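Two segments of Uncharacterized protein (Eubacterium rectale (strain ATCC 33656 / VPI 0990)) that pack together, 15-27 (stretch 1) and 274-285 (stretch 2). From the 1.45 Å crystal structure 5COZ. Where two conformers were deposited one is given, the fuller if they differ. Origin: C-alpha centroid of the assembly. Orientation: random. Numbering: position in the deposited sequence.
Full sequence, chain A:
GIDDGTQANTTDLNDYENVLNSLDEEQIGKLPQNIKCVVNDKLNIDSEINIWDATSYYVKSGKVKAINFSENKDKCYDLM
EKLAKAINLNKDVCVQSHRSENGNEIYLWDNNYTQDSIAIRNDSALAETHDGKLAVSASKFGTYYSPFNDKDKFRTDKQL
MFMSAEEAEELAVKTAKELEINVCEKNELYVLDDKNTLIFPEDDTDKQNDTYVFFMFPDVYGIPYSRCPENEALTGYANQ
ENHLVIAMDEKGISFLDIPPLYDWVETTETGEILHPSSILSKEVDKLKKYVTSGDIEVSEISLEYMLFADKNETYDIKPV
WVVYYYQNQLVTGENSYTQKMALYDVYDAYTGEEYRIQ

Stretch 1 15-27: DYENVLNSLDEEQ
Stretch 2 274-285: LHPSSILSKEVD

Where one helix ends and another begins, backbone groups are left without helical partners, and a contact built at that point can use them; residues 15-27 and 274-285, whose touching residues are at least 249 positions apart in sequence, illustrate the principle. The strongest bond joins two side chains. His 275 ND1 donates to Asp 24 OD1 at 2.7 Å with an N-H...O angle of 154°, and the carboxylate oxygen lies at the edge of the imidazole, near its plane, where the ring nitrogen directs its hydrogen. Asp 24 adopts a t chi1 (-159°) with chi2 of 13°, so its end comes nearer the partner although its CA-to-CB bond points sideways; His 275 answers with chi1 m (-64°) and chi2 of 175°. The other ring nitrogen is tied through water 2, which lies 2.8 Å from His 275 NE2 and donates to Glu 26 O at 2.7 Å. Glu 25 O sits over one face of the same ring, 3.3 Å from His 275 CE1.

Backbone pairing follows. Ser 277 N, in the first turn of its helix, donates to Leu 23 O at 3.2 Å (140°), and the CA atoms of Leu 23 and Ser 277 are 4.6 Å apart, the nearest CA pair, which marks the register. Ser 277 OG, with chi1 p (49°), is 3.5 Å from Leu 23 O and 3.4 Å from Asp 24 OD1; either hydrogen bond would be weak, and its single proton is not assigned between them.

Helix 16-22 leads into this junction and helix 276-285 leads out of it, roughly antiparallel at 144°, with axes 8.7 Å apart at closest approach. Asp 15 caps the former, its OD2 accepting from Asn 18 N at 3.0 Å. At the other end, Leu 23 (phi/psi -92/8) is the first residue to leave helical geometry, yet its N still donates to Leu 20 O at 3.0 Å. Asp 24 (-109/28) and the extended Glu 25 (-64/135) carry the chain past His 275 (-69/154).

Beyond the polar junction, packing centres on Leu 280 (chi1 t, chi2 p), whose CD2 meets four side chains: Leu 23 CD1 at 3.6 Å, Leu 20 CD2 at 4.0 Å, Val 19 CG1 at 4.2 Å and Tyr 16 CE1 at 4.2 Å, the last at the ring edge. Both Leu 20 and Leu 23 are m,t rotamers, and Val 19 is t. Leu 23 CB also lies 4.1 Å from Pro 276 CG, extending the apolar surface back toward the polar junction.

Tyr 16 (chi1 t, chi2 59°) reaches furthest along helix 276-285. Its CE1 is 4.0 Å from Val 284 CG2, with Val 284 also t, while its OH binds water 1, which lies 2.7 Å from Tyr 16 OH and donates to Ser 281 O at 3.0 Å. Altogether the contact buries 559 Å², with direct hydrogen bonds clustered at one end and hydrocarbon along the helices.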

ATOM      1  N   ASP A  15     -18.189   1.842  23.288  1.00 25.22           N
ATOM      2  CA  ASP A  15     -19.420   1.033  23.101  1.00 23.19           C
ATOM      3  C   ASP A  15     -19.658   0.880  21.584  1.00 21.35           C
ATOM      4  O   ASP A  15     -19.482   1.857  20.859  1.00 19.15           O
ATOM      5  CB  ASP A  15     -20.615   1.673  23.822  1.00 26.06           C
ATOM      6  CG  ASP A  15     -21.961   1.137  23.390  1.00 35.20           C
ATOM      7  OD1 ASP A  15     -22.392   0.104  23.941  1.00 38.08           O
ATOM      8  OD2 ASP A  15     -22.600   1.773  22.526  1.00 33.19           O
ATOM      9  N   TYR A  16     -20.057  -0.318  21.108  1.00 16.56           N
ATOM     10  CA  TYR A  16     -20.232  -0.569  19.659  1.00 15.03           C
ATOM     11  C   TYR A  16     -21.289   0.349  18.998  1.00 19.39           C
ATOM     12  O   TYR A  16     -21.012   0.915  17.937  1.00 17.92           O
ATOM     13  CB  TYR A  16     -20.521  -2.056  19.369  1.00 15.42           C
ATOM     14  CG  TYR A  16     -20.881  -2.365  17.925  1.00 15.35           C
ATOM     15  CD1 TYR A  16     -20.003  -2.068  16.885  1.00 15.95           C
ATOM     16  CD2 TYR A  16     -22.077  -2.995  17.608  1.00 17.22           C
ATOM     17  CE1 TYR A  16     -20.329  -2.354  15.558  1.00 16.45           C
ATOM     18  CE2 TYR A  16     -22.415  -3.289  16.290  1.00 17.97           C
ATOM     19  CZ  TYR A  16     -21.539  -2.963  15.266  1.00 19.80           C
ATOM     20  OH  TYR A  16     -21.880  -3.270  13.970  1.00 18.02           O
ATOM     21  N   GLU A  17     -22.461   0.533  19.615  1.00 17.60           N
ATOM     22  CA  GLU A  17     -23.474   1.414  19.029  1.00 16.98           C
ATOM     23  C   GLU A  17     -23.000   2.866  18.967  1.00 19.55           C
ATOM     24  O   GLU A  17     -23.306   3.552  17.994  1.00 18.82           O
ATOM     25  CB  GLU A  17     -24.792   1.314  19.815  1.00 19.31           C
ATOM     26  CG  GLU A  17     -25.585   0.055  19.491  1.00 32.43           C
ATOM     27  CD  GLU A  17     -26.010  -0.154  18.044  1.00 58.51           C
ATOM     28  OE1 GLU A  17     -26.422   0.828  17.380  1.00 48.12           O
ATOM     29  OE2 GLU A  17     -25.948  -1.316  17.582  1.00 54.22           O
ATOM     30  N   ASN A  18     -22.227   3.328  19.966  1.00 16.94           N
ATOM     31  CA  ASN A  18     -21.655   4.680  19.969  1.00 16.01           C
ATOM     32  C   ASN A  18     -20.611   4.811  18.857  1.00 16.98           C
ATOM     33  O   ASN A  18     -20.512   5.861  18.198  1.00 15.53           O
ATOM     34  CB  ASN A  18     -21.026   5.013  21.325  1.00 19.78           C
ATOM     35  CG  ASN A  18     -22.037   5.412  22.369  1.00 39.36           C
ATOM     36  OD1 ASN A  18     -23.183   5.760  22.067  1.00 32.64           O
ATOM     37  ND2 ASN A  18     -21.634   5.349  23.622  1.00 33.90           N
ATOM     38  N   VAL A  19     -19.846   3.731  18.645  1.00 13.85           N
ATOM     39  CA  VAL A  19     -18.840   3.712  17.581  1.00 12.36           C
ATOM     40  C   VAL A  19     -19.557   3.832  16.226  1.00 14.19           C
ATOM     41  O   VAL A  19     -19.136   4.630  15.373  1.00 11.82           O
ATOM     42  CB  VAL A  19     -17.937   2.450  17.674  1.00 15.10           C
ATOM     43  CG1 VAL A  19     -17.207   2.176  16.359  1.00 14.25           C
ATOM     44  CG2 VAL A  19     -16.939   2.573  18.830  1.00 15.46           C
ATOM     45  N   LEU A  20     -20.651   3.066  16.020  1.00 12.17           N
ATOM     46  CA  LEU A  20     -21.399   3.197  14.762  1.00 12.69           C
ATOM     47  C   LEU A  20     -21.867   4.616  14.539  1.00 15.86           C
ATOM     48  O   LEU A  20     -21.721   5.136  13.432  1.00 14.71           O
ATOM     49  CB  LEU A  20     -22.610   2.254  14.697  1.00 13.12           C
ATOM     50  CG  LEU A  20     -22.313   0.788  14.466  1.00 16.44           C
ATOM     51  CD1 LEU A  20     -23.599  -0.027  14.503  1.00 17.84           C
ATOM     52  CD2 LEU A  20     -21.609   0.587  13.130  1.00 13.58           C
ATOM     53  N   ASN A  21     -22.419   5.263  15.585  0.50 13.65           N
ATOM     54  CA  ASN A  21     -22.905   6.632  15.469  0.50 13.45           C
ATOM     55  C   ASN A  21     -21.764   7.595  15.118  0.50 15.17           C
ATOM     56  O   ASN A  21     -21.960   8.495  14.291  0.50 15.29           O
ATOM     57  CB  ASN A  21     -23.602   7.066  16.750  0.50 15.46           C
ATOM     58  CG  ASN A  21     -24.260   8.414  16.634  0.50 28.23           C
ATOM     59  OD1 ASN A  21     -25.144   8.633  15.799  0.50 22.06           O
ATOM     60  ND2 ASN A  21     -23.793   9.360  17.425  0.50 20.79           N
ATOM     61  N   SER A  22     -20.560   7.374  15.691  1.00 12.61           N
ATOM     62  CA  SER A  22     -19.391   8.215  15.425  1.00 11.78           C
ATOM     63  C   SER A  22     -18.962   8.100  13.947  1.00 13.75           C
ATOM     64  O   SER A  22     -18.393   9.039  13.411  1.00 12.42           O
ATOM     65  CB  SER A  22     -18.222   7.840  16.337  1.00 12.56           C
ATOM     66  OG  SER A  22     -17.513   6.685  15.899  1.00 13.79           O
ATOM     67  N   LEU A  23     -19.335   6.986  13.284  1.00 10.66           N
ATOM     68  CA  LEU A  23     -18.995   6.789  11.880  1.00  9.49           C
ATOM     69  C   LEU A  23     -20.084   7.289  10.938  1.00 12.14           C
ATOM     70  O   LEU A  23     -19.973   7.100   9.721  1.00 11.03           O
ATOM     71  CB  LEU A  23     -18.699   5.308  11.587  1.00  8.71           C
ATOM     72  CG  LEU A  23     -17.457   4.768  12.280  1.00 11.21           C
ATOM     73  CD1 LEU A  23     -17.359   3.277  12.066  1.00 12.27           C
ATOM     74  CD2 LEU A  23     -16.178   5.463  11.813  1.00 12.55           C
ATOM     75  N   ASP A  24     -21.104   7.976  11.488  1.00 10.07           N
ATOM     76  CA  ASP A  24     -22.216   8.465  10.684  1.00 10.42           C
ATOM     77  C   ASP A  24     -22.181   9.983  10.526  1.00 15.50           C
ATOM     78  O   ASP A  24     -23.222  10.621  10.343  1.00 17.22           O
ATOM     79  CB  ASP A  24     -23.526   8.004  11.341  1.00 12.16           C
ATOM     80  CG  ASP A  24     -24.741   7.969  10.426  1.00 19.87           C
ATOM     81  OD1 ASP A  24     -24.563   8.061   9.178  1.00 17.80           O
ATOM     82  OD2 ASP A  24     -25.869   7.911  10.951  1.00 23.26           O
ATOM     83  N   GLU A  25     -20.990  10.572  10.583  1.00 11.35           N
ATOM     84  CA  GLU A  25     -20.832  12.027  10.458  1.00 11.48           C
ATOM     85  C   GLU A  25     -21.280  12.532   9.072  1.00 14.54           C
ATOM     86  O   GLU A  25     -20.930  11.937   8.040  1.00 12.95           O
ATOM     87  CB  GLU A  25     -19.363  12.414  10.678  1.00 13.08           C
ATOM     88  CG  GLU A  25     -18.923  12.299  12.131  1.00 16.01           C
ATOM     89  CD  GLU A  25     -19.488  13.349  13.070  1.00 22.13           C
ATOM     90  OE1 GLU A  25     -20.092  14.335  12.589  1.00 19.11           O
ATOM     91  OE2 GLU A  25     -19.292  13.205  14.296  1.00 23.57           O
ATOM     92  N   GLU A  26     -22.035  13.634   9.049  1.00 12.45           N
ATOM     93  CA  GLU A  26     -22.516  14.218   7.791  0.50 12.11           C
ATOM     94  C   GLU A  26     -21.349  14.795   6.974  1.00 14.51           C
ATOM     95  O   GLU A  26     -21.445  14.861   5.755  1.00 13.73           O
ATOM     96  CB  GLU A  26     -23.615  15.283   8.029  0.50 14.24           C
ATOM     97  CG  GLU A  26     -23.165  16.548   8.736  0.50 26.14           C
ATOM     98  CD  GLU A  26     -24.217  17.635   8.868  0.50 48.67           C
ATOM     99  OE1 GLU A  26     -25.318  17.343   9.391  0.50 40.10           O
ATOM    100  OE2 GLU A  26     -23.924  18.788   8.479  0.50 38.68           O
ATOM    101  N   GLN A  27     -20.240  15.193   7.645  1.00 11.94           N
ATOM    102  CA  GLN A  27     -19.034  15.701   6.996  1.00 12.03           C
ATOM    103  C   GLN A  27     -17.942  14.674   7.131  1.00 12.55           C
ATOM    104  O   GLN A  27     -17.608  14.254   8.248  1.00 13.75           O
ATOM    105  CB  GLN A  27     -18.593  17.043   7.581  1.00 14.89           C
ATOM    106  CG  GLN A  27     -19.619  18.138   7.298  1.00 17.97           C
ATOM    107  CD  GLN A  27     -19.193  19.479   7.831  1.00 33.63           C
ATOM    108  OE1 GLN A  27     -18.007  19.744   8.053  1.00 24.62           O
ATOM    109  NE2 GLN A  27     -20.153  20.365   8.008  1.00 36.40           N
ATOM    110  N   LEU A 274     -21.702   5.946   0.771  1.00  7.64           N
ATOM    111  CA  LEU A 274     -22.215   5.640   2.092  1.00  6.95           C
ATOM    112  C   LEU A 274     -21.267   6.112   3.162  1.00  9.07           C
ATOM    113  O   LEU A 274     -20.044   6.063   2.978  1.00  8.99           O
ATOM    114  CB  LEU A 274     -22.356   4.111   2.219  1.00  6.74           C
ATOM    115  CG  LEU A 274     -23.497   3.477   1.429  1.00 10.48           C
ATOM    116  CD1 LEU A 274     -23.379   1.963   1.449  1.00 11.58           C
ATOM    117  CD2 LEU A 274     -24.862   3.928   1.989  1.00 12.71           C
ATOM    118  N   HIS A 275     -21.811   6.477   4.326  1.00  7.67           N
ATOM    119  CA  HIS A 275     -20.975   6.747   5.489  1.00  7.97           C
ATOM    120  C   HIS A 275     -20.391   5.418   5.938  1.00  8.65           C
ATOM    121  O   HIS A 275     -21.022   4.368   5.750  1.00  8.22           O
ATOM    122  CB  HIS A 275     -21.796   7.367   6.628  1.00  8.65           C
ATOM    123  CG  HIS A 275     -22.371   8.718   6.316  1.00 10.43           C
ATOM    124  ND1 HIS A 275     -23.223   9.341   7.209  1.00 12.60           N
ATOM    125  CD2 HIS A 275     -22.194   9.527   5.246  1.00 11.42           C
ATOM    126  CE1 HIS A 275     -23.567  10.494   6.649  1.00 11.96           C
ATOM    127  NE2 HIS A 275     -22.950  10.677   5.489  1.00 12.07           N
ATOM    128  N   PRO A 276     -19.239   5.424   6.610  1.00  7.34           N
ATOM    129  CA  PRO A 276     -18.632   4.133   6.981  1.00  8.05           C
ATOM    130  C   PRO A 276     -19.411   3.403   8.078  1.00 10.00           C
ATOM    131  O   PRO A 276     -19.215   2.192   8.254  1.00 10.20           O
ATOM    132  CB  PRO A 276     -17.204   4.498   7.397  1.00  9.10           C
ATOM    133  CG  PRO A 276     -17.273   5.984   7.783  1.00 11.19           C
ATOM    134  CD  PRO A 276     -18.327   6.568   6.865  1.00  7.82           C
ATOM    135  N   SER A 277     -20.341   4.094   8.778  1.00  7.80           N
ATOM    136  CA  SER A 277     -21.206   3.410   9.744  1.00  7.78           C
ATOM    137  C   SER A 277     -21.981   2.277   9.063  1.00 10.90           C
ATOM    138  O   SER A 277     -22.126   1.196   9.641  1.00 11.35           O
ATOM    139  CB  SER A 277     -22.191   4.389  10.371  1.00  9.53           C
ATOM    140  OG  SER A 277     -22.827   5.159   9.362  1.00 12.22           O
ATOM    141  N   SER A 278     -22.499   2.550   7.849  1.00  9.05           N
ATOM    142  CA  SER A 278     -23.304   1.595   7.078  1.00  8.93           C
ATOM    143  C   SER A 278     -22.462   0.385   6.709  1.00 12.06           C
ATOM    144  O   SER A 278     -22.921  -0.742   6.823  1.00 12.26           O
ATOM    145  CB  SER A 278     -23.855   2.256   5.818  1.00 10.48           C
ATOM    146  OG  SER A 278     -24.647   3.386   6.152  1.00 14.80           O
ATOM    147  N   ILE A 279     -21.199   0.619   6.354  1.00  9.01           N
ATOM    148  CA  ILE A 279     -20.267  -0.447   6.002  1.00  7.79           C
ATOM    149  C   ILE A 279     -19.899  -1.260   7.229  1.00 11.36           C
ATOM    150  O   ILE A 279     -19.938  -2.499   7.159  1.00 10.78           O
ATOM    151  CB  ILE A 279     -19.023   0.155   5.331  1.00 10.16           C
ATOM    152  CG1 ILE A 279     -19.413   0.964   4.081  1.00 10.45           C
ATOM    153  CG2 ILE A 279     -17.958  -0.932   5.032  1.00 12.34           C
ATOM    154  CD1 ILE A 279     -20.158   0.175   2.987  1.00 11.91           C
ATOM    155  N   LEU A 280     -19.550  -0.590   8.358  1.00  7.45           N
ATOM    156  CA  LEU A 280     -19.153  -1.354   9.522  1.00  8.02           C
ATOM    157  C   LEU A 280     -20.297  -2.233  10.040  1.00 11.42           C
ATOM    158  O   LEU A 280     -20.041  -3.390  10.365  1.00 10.61           O
ATOM    159  CB  LEU A 280     -18.626  -0.442  10.639  1.00  8.95           C
ATOM    160  CG  LEU A 280     -18.189  -1.206  11.924  1.00 11.86           C
ATOM    161  CD1 LEU A 280     -17.056  -2.232  11.616  1.00 11.88           C
ATOM    162  CD2 LEU A 280     -17.745  -0.227  12.993  1.00 12.79           C
ATOM    163  N   SER A 281     -21.538  -1.711  10.122  1.00  9.55           N
ATOM    164  CA  SER A 281     -22.620  -2.546  10.630  0.60  9.47           C
ATOM    165  C   SER A 281     -22.863  -3.761   9.704  1.00 11.03           C
ATOM    166  O   SER A 281     -23.072  -4.872  10.201  1.00 10.99           O
ATOM    167  CB  SER A 281     -23.887  -1.724  10.814  0.60 11.81           C
ATOM    168  OG  SER A 281     -24.322  -1.251   9.556  0.60 12.73           O
ATOM    169  N   LYS A 282     -22.780  -3.576   8.387  1.00  8.70           N
ATOM    170  CA  LYS A 282     -22.979  -4.664   7.444  1.00  8.66           C
ATOM    171  C   LYS A 282     -21.816  -5.679   7.559  1.00  9.94           C
ATOM    172  O   LYS A 282     -22.037  -6.897   7.541  1.00  9.30           O
ATOM    173  CB  LYS A 282     -23.065  -4.050   6.033  1.00 12.88           C
ATOM    174  CG  LYS A 282     -23.588  -4.928   4.967  1.00 21.23           C
ATOM    175  CD  LYS A 282     -24.076  -4.024   3.861  1.00 17.17           C
ATOM    176  CE  LYS A 282     -24.592  -4.865   2.776  1.00 13.24           C
ATOM    177  NZ  LYS A 282     -25.010  -3.994   1.676  1.00 11.50           N
ATOM    178  N   GLU A 283     -20.592  -5.172   7.722  1.00  8.62           N
ATOM    179  CA  GLU A 283     -19.423  -6.050   7.829  1.00  8.17           C
ATOM    180  C   GLU A 283     -19.449  -6.836   9.153  1.00 10.26           C
ATOM    181  O   GLU A 283     -19.150  -8.030   9.148  1.00  8.90           O
ATOM    182  CB  GLU A 283     -18.154  -5.222   7.705  1.00 10.26           C
ATOM    183  CG  GLU A 283     -16.882  -6.044   7.882  1.00 11.40           C
ATOM    184  CD  GLU A 283     -16.510  -7.006   6.771  1.00 14.31           C
ATOM    185  OE1 GLU A 283     -17.263  -7.146   5.780  1.00 12.81           O
ATOM    186  OE2 GLU A 283     -15.447  -7.652   6.919  1.00 11.40           O
ATOM    187  N   VAL A 284     -19.881  -6.205  10.253  1.00  7.68           N
ATOM    188  CA  VAL A 284     -20.014  -6.937  11.517  1.00  7.42           C
ATOM    189  C   VAL A 284     -21.069  -8.040  11.360  1.00 10.83           C
ATOM    190  O   VAL A 284     -20.865  -9.145  11.872  1.00 10.50           O
ATOM    191  CB  VAL A 284     -20.329  -5.969  12.667  1.00 11.02           C
ATOM    192  CG1 VAL A 284     -20.978  -6.675  13.863  1.00 11.58           C
ATOM    193  CG2 VAL A 284     -19.080  -5.209  13.081  1.00 11.54           C
ATOM    194  N   ASP A 285     -22.198  -7.759  10.666  1.00  9.61           N
ATOM    195  CA  ASP A 285     -23.220  -8.784  10.489  1.00 10.27           C
ATOM    196  C   ASP A 285     -22.630  -9.980   9.721  1.00 13.30           C
ATOM    197  O   ASP A 285     -22.926 -11.126  10.067  1.00 14.31           O
ATOM    198  CB  ASP A 285     -24.432  -8.194   9.774  1.00 12.29           C
ATOM    199  CG  ASP A 285     -25.700  -9.004   9.942  1.00 25.83           C
ATOM    200  OD1 ASP A 285     -26.080  -9.300  11.122  1.00 23.40           O
ATOM    201  OD2 ASP A 285     -26.365  -9.275   8.916  1.00 32.85           O
TER
HETATM  202  O   HOH W   1     -23.968  -4.804  13.085  1.00 36.09           O
HETATM  203  O   HOH W   2     -23.307  13.277   4.527  1.00 15.66           O